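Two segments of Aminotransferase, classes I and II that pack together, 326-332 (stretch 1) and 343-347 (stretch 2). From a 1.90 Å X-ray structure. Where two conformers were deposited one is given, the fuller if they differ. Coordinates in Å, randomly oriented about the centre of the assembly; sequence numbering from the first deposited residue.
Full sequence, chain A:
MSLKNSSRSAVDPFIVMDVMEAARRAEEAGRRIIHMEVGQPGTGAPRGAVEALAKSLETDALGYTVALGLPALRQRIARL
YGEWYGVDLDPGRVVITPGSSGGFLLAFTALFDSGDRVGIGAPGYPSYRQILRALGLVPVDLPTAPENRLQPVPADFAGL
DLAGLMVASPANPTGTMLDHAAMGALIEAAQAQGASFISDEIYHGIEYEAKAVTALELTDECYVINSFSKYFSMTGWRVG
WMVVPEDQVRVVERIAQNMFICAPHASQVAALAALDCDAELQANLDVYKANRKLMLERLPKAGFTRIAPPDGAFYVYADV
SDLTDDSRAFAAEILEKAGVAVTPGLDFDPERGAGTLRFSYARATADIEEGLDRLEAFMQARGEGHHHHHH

Stretch 1 (326-332) DSRAFAA
Stretch 2 343-347: TPGLD

Stretch 1 opens a helix. Asp326 is extended (phi/psi -152/96) at the N-cap, and from Ser327 onward the backbone is helical, near -60/-23 at Ser327, -68/-50 at Arg328 and about -64/-40 thereafter. The first turns are held by Phe330 N to Asp326 O at 2.9 Å, Ala331 N to Ser327 O at 2.8 Å and Ala332 N to Arg328 O at 3.1 Å. Asp326, chi1 t, caps the helix start by accepting a weak bond from Arg328 N to its OD1, 3.1 Å. Stretch 2 runs as strand through Thr343 (-110/125) and Pro344 (-63/151), then takes helical phi/psi from Gly345 to Asp347. Ser327 and Pro344 mark the register, their CA atoms 5.1 Å apart.

No hydrogen bond crosses; the contact is made by van der Waals packing. Ser327 and Ala331, one turn apart, both point toward stretch 2, and the Pro344 ring (C-gamma exo) lies against them: Ala331 CB meets Pro344 CG at 3.8 Å, an apolar pairing, and Arg328 CA also approaches Pro344 CG to 3.8 Å. Ser327, chi1 p, places OG 3.7 Å from Pro344 CB and only 3.1 Å from Leu346 CD1; its hydroxyl is hydrogen-bonded elsewhere in the structure. Leu346 points toward stretch 1, with chi1 m and chi2 at 96°, between wells. Arg328 points sideways, with chi1 to chi3 t and chi4 172°.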

# COMPACT_ATOMS: atom_id res chain seq x y z
N ASP A 326 9.49 -0.64 23.09
CA ASP A 326 8.64 -1.68 22.54
C ASP A 326 7.36 -1.06 22.01
O ASP A 326 6.41 -0.82 22.76
CB ASP A 326 8.35 -2.71 23.62
CG ASP A 326 7.44 -3.81 23.16
OD1 ASP A 326 7.11 -3.89 21.95
OD2 ASP A 326 7.04 -4.62 24.03
N SER A 327 7.35 -0.79 20.71
CA SER A 327 6.22 -0.12 20.06
C SER A 327 4.91 -0.88 20.18
O SER A 327 3.83 -0.28 20.06
CB SER A 327 6.53 0.12 18.60
OG SER A 327 6.77 -1.13 18.00
N ARG A 328 4.99 -2.20 20.39
CA ARG A 328 3.81 -3.01 20.59
C ARG A 328 3.15 -2.65 21.93
O ARG A 328 1.96 -2.39 22.01
CB ARG A 328 4.18 -4.48 20.57
CG ARG A 328 3.01 -5.43 20.58
CD ARG A 328 3.52 -6.85 20.46
NE ARG A 328 2.44 -7.79 20.17
CZ ARG A 328 2.63 -9.07 19.86
NH1 ARG A 328 3.85 -9.59 19.81
NH2 ARG A 328 1.59 -9.84 19.61
N ALA A 329 3.96 -2.63 22.99
CA ALA A 329 3.47 -2.20 24.29
C ALA A 329 3.03 -0.74 24.26
O ALA A 329 2.05 -0.37 24.92
CB ALA A 329 4.57 -2.45 25.41
N PHE A 330 3.77 0.11 23.55
CA PHE A 330 3.46 1.51 23.46
C PHE A 330 2.13 1.74 22.74
O PHE A 330 1.35 2.60 23.15
CB PHE A 330 4.61 2.25 22.75
CG PHE A 330 4.52 3.76 22.78
CD1 PHE A 330 4.09 4.45 23.88
CD2 PHE A 330 4.95 4.49 21.67
CE1 PHE A 330 4.03 5.83 23.88
CE2 PHE A 330 4.90 5.88 21.68
CZ PHE A 330 4.45 6.54 22.79
N ALA A 331 1.90 1.01 21.64
CA ALA A 331 0.63 1.14 20.94
C ALA A 331 -0.50 0.71 21.88
O ALA A 331 -1.57 1.30 21.91
CB ALA A 331 0.62 0.28 19.64
N ALA A 332 -0.28 -0.34 22.65
CA ALA A 332 -1.32 -0.84 23.55
C ALA A 332 -1.66 0.21 24.61
O ALA A 332 -2.82 0.38 25.00
CB ALA A 332 -0.86 -2.10 24.20
N THR A 343 -0.52 1.71 14.89
CA THR A 343 0.06 0.41 14.53
C THR A 343 1.54 0.33 14.88
O THR A 343 2.32 1.13 14.40
CB THR A 343 -0.03 0.18 13.01
OG1 THR A 343 -1.40 0.31 12.59
CG2 THR A 343 0.50 -1.21 12.68
N PRO A 344 1.93 -0.69 15.64
CA PRO A 344 3.36 -0.83 15.88
C PRO A 344 4.13 -1.10 14.58
O PRO A 344 3.58 -1.70 13.65
CB PRO A 344 3.45 -2.05 16.78
CG PRO A 344 2.12 -2.28 17.30
CD PRO A 344 1.15 -1.69 16.38
N GLY A 345 5.39 -0.68 14.53
CA GLY A 345 6.21 -0.85 13.36
C GLY A 345 6.66 -2.26 13.04
O GLY A 345 7.11 -2.50 11.91
N LEU A 346 6.54 -3.20 13.99
CA LEU A 346 7.08 -4.55 13.81
C LEU A 346 6.57 -5.28 12.54
O LEU A 346 7.35 -5.99 11.90
CB LEU A 346 6.83 -5.42 15.04
CG LEU A 346 7.62 -5.01 16.28
CD1 LEU A 346 6.75 -4.11 17.18
CD2 LEU A 346 8.11 -6.23 17.03
N ASP A 347 5.30 -5.09 12.17
CA ASP A 347 4.75 -5.71 10.93
C ASP A 347 5.47 -5.26 9.67
O ASP A 347 5.51 -6.00 8.69
CB ASP A 347 3.26 -5.38 10.73
CG ASP A 347 2.32 -6.17 11.66
OD1 ASP A 347 2.63 -7.37 12.01
OD2 ASP A 347 1.25 -5.58 12.03